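PDB 3NGF: AP endonuclease, family 2 from Brucella melitensis biovar Abortus, which probably interconverts hydroxypyruvate and tartronate semialdehyde as a manganese-binding isomerase of the hyi family, built on a xylose isomerase-like TIM barrel. Local coordinates for residues Leu199-Asn204 with Glu236-Arg241. Sequence-based numbering, arbitrary orientation.
Sequences LIEKMN and ESVGYR
In this eight-stranded TIM barrel the C-terminal ends of two successive outer helices, 196-202 and 228-237, meet just before the chain enters strands 207-212 and 243-246, and Val238 is the residue that bridges them. It presents both methyls to the neighbouring helix. CG2 lies 4.1 Å from Ile200 CG2, while CG1 lies 4.1 Å from Glu201 CG, so two adjacent residues of one helical turn each receive one branch. Both side chains cross that of Val238 at roughly a right angle. With CG1 beside the backbone N (chi1 -68°), the CG2 methyl of Ile200 stands opposite that N and is the branch that reaches Val238; the same side chain also rests on Leu184 and Phe207 of the barrel strands. Glu201 contributes its aliphatic part alone: the chain is extended beyond CG, and its carboxylate forms a salt bridge with Arg198.

Beyond the helix end, the side chains of Asn204 and Val238 run antiparallel alongside each other, Asn204 CG 3.7 Å from Val238 CB. The amide also sits beside the Val238 carbonyl, with CG 3.6 Å from Val238 O. On the other segment, Gly239 ends the helix in a Schellman motif, with phi 85° and its N bonded to Glu236 O at 3.1 Å. This helix end follows directly after Val238 and carries the chain to Tyr240, whose ring packs against that of Phe207 with the planes about 30° apart.

With 188 Å² buried in total, the contact is small and mixed: the Val238 methyls pack on carbon atoms of Ile200 and Glu201, the Asn204 amide adds a polar group beside the Val238 carbonyl, and the carboxylate of Glu201 is engaged within its own helix.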
loop_
_atom_site.group_PDB
_atom_site.type_symbol
_atom_site.label_atom_id
_atom_site.label_comp_id
_atom_site.label_asym_id
_atom_site.label_seq_id
_atom_site.Cartn_x
_atom_site.Cartn_y
_atom_site.Cartn_z
ATOM N N LEU A 199 9.177 6.092 -15.735
ATOM C CA LEU A 199 8.256 5.046 -15.322
ATOM C C LEU A 199 6.916 5.648 -14.848
ATOM O O LEU A 199 5.840 5.196 -15.262
ATOM C CB LEU A 199 8.848 4.246 -14.182
ATOM C CG LEU A 199 8.094 3.036 -13.668
ATOM C CD1 LEU A 199 7.895 2.006 -14.772
ATOM C CD2 LEU A 199 8.838 2.397 -12.434
ATOM N N ILE A 200 7.009 6.656 -13.975
ATOM C CA ILE A 200 5.829 7.379 -13.464
ATOM C C ILE A 200 5.019 7.934 -14.605
ATOM O O ILE A 200 3.780 7.797 -14.622
ATOM C CB ILE A 200 6.209 8.520 -12.467
ATOM C CG1 ILE A 200 6.773 7.906 -11.175
ATOM C CG2 ILE A 200 4.992 9.410 -12.182
ATOM C CD1 ILE A 200 7.404 8.916 -10.184
ATOM N N GLU A 201 5.720 8.510 -15.576
ATOM C CA GLU A 201 5.097 9.059 -16.768
ATOM C C GLU A 201 4.390 7.997 -17.622
ATOM O O GLU A 201 3.249 8.240 -18.099
ATOM C CB GLU A 201 6.129 9.866 -17.567
ATOM C CG GLU A 201 6.472 11.195 -16.853
ATOM C CD GLU A 201 7.654 11.924 -17.433
ATOM O OE1 GLU A 201 8.375 11.343 -18.250
ATOM O OE2 GLU A 201 7.857 13.106 -17.072
ATOM N N LYS A 202 5.017 6.828 -17.776
ATOM C CA LYS A 202 4.403 5.703 -18.500
ATOM C C LYS A 202 3.187 5.168 -17.737
ATOM O O LYS A 202 2.198 4.750 -18.346
ATOM C CB LYS A 202 5.388 4.539 -18.687
ATOM C CG LYS A 202 6.582 4.798 -19.557
ATOM C CD LYS A 202 7.757 3.833 -19.177
ATOM C CE LYS A 202 8.822 3.760 -20.246
ATOM N NZ LYS A 202 9.915 2.772 -19.925
ATOM N N MET A 203 3.258 5.190 -16.405
ATOM C CA MET A 203 2.218 4.601 -15.556
ATOM C C MET A 203 1.100 5.588 -15.235
ATOM O O MET A 203 0.199 5.268 -14.465
ATOM C CB MET A 203 2.820 4.083 -14.250
ATOM C CG MET A 203 3.723 2.837 -14.399
ATOM S SD MET A 203 4.522 2.342 -12.864
ATOM C CE MET A 203 3.080 1.680 -11.964
ATOM N N ASN A 204 1.167 6.792 -15.800
ATOM C CA ASN A 204 0.260 7.846 -15.374
ATOM C C ASN A 204 -1.172 7.394 -15.606
ATOM O O ASN A 204 -1.495 6.859 -16.667
ATOM C CB ASN A 204 0.532 9.132 -16.106
ATOM C CG ASN A 204 -0.315 10.287 -15.584
ATOM O OD1 ASN A 204 -0.658 10.350 -14.385
ATOM N ND2 ASN A 204 -0.649 11.209 -16.480
ATOM N N GLU A 236 3.318 15.597 -9.064
ATOM C CA GLU A 236 2.454 16.782 -9.267
ATOM C C GLU A 236 2.270 17.109 -10.738
ATOM O O GLU A 236 1.144 17.421 -11.173
ATOM C CB GLU A 236 3.018 17.997 -8.532
ATOM C CG GLU A 236 2.871 17.923 -7.021
ATOM C CD GLU A 236 1.416 17.953 -6.553
ATOM O OE1 GLU A 236 0.637 18.815 -7.027
ATOM O OE2 GLU A 236 1.061 17.100 -5.704
ATOM N N SER A 237 3.366 17.007 -11.490
ATOM C CA SER A 237 3.402 17.269 -12.938
ATOM C C SER A 237 2.481 16.349 -13.729
ATOM O O SER A 237 1.820 16.811 -14.667
ATOM C CB SER A 237 4.851 17.206 -13.507
ATOM O OG SER A 237 5.260 15.857 -13.805
ATOM N N VAL A 238 2.393 15.071 -13.331
ATOM C CA VAL A 238 1.511 14.137 -14.020
ATOM C C VAL A 238 0.056 14.219 -13.544
ATOM O O VAL A 238 -0.800 13.542 -14.092
ATOM C CB VAL A 238 2.009 12.674 -13.924
ATOM C CG1 VAL A 238 3.436 12.564 -14.516
ATOM C CG2 VAL A 238 1.965 12.160 -12.483
ATOM N N GLY A 239 -0.225 15.047 -12.543
ATOM C CA GLY A 239 -1.587 15.225 -12.057
ATOM C C GLY A 239 -2.009 14.196 -11.028
ATOM O O GLY A 239 -3.197 13.952 -10.857
ATOM N N TYR A 240 -1.052 13.617 -10.300
ATOM C CA TYR A 240 -1.393 12.682 -9.234
ATOM C C TYR A 240 -1.968 13.440 -8.052
ATOM O O TYR A 240 -1.347 14.380 -7.576
ATOM C CB TYR A 240 -0.169 11.883 -8.783
ATOM C CG TYR A 240 -0.485 10.895 -7.695
ATOM C CD1 TYR A 240 -1.283 9.778 -7.952
ATOM C CD2 TYR A 240 -0.008 11.072 -6.414
ATOM C CE1 TYR A 240 -1.590 8.879 -6.952
ATOM C CE2 TYR A 240 -0.331 10.178 -5.392
ATOM C CZ TYR A 240 -1.103 9.084 -5.674
ATOM O OH TYR A 240 -1.376 8.202 -4.672
ATOM N N ARG A 241 -3.148 13.043 -7.591
ATOM C CA ARG A 241 -3.780 13.678 -6.442
ATOM C C ARG A 241 -4.275 12.670 -5.418
ATOM O O ARG A 241 -5.223 12.939 -4.671
ATOM C CB ARG A 241 -4.934 14.577 -6.933
ATOM C CG ARG A 241 -4.494 15.611 -7.967
ATOM C CD ARG A 241 -3.747 16.790 -7.383
ATOM N NE ARG A 241 -3.450 17.776 -8.424
ATOM C CZ ARG A 241 -2.376 17.761 -9.221
ATOM N NH1 ARG A 241 -1.427 16.815 -9.109
ATOM N NH2 ARG A 241 -2.237 18.718 -10.136
#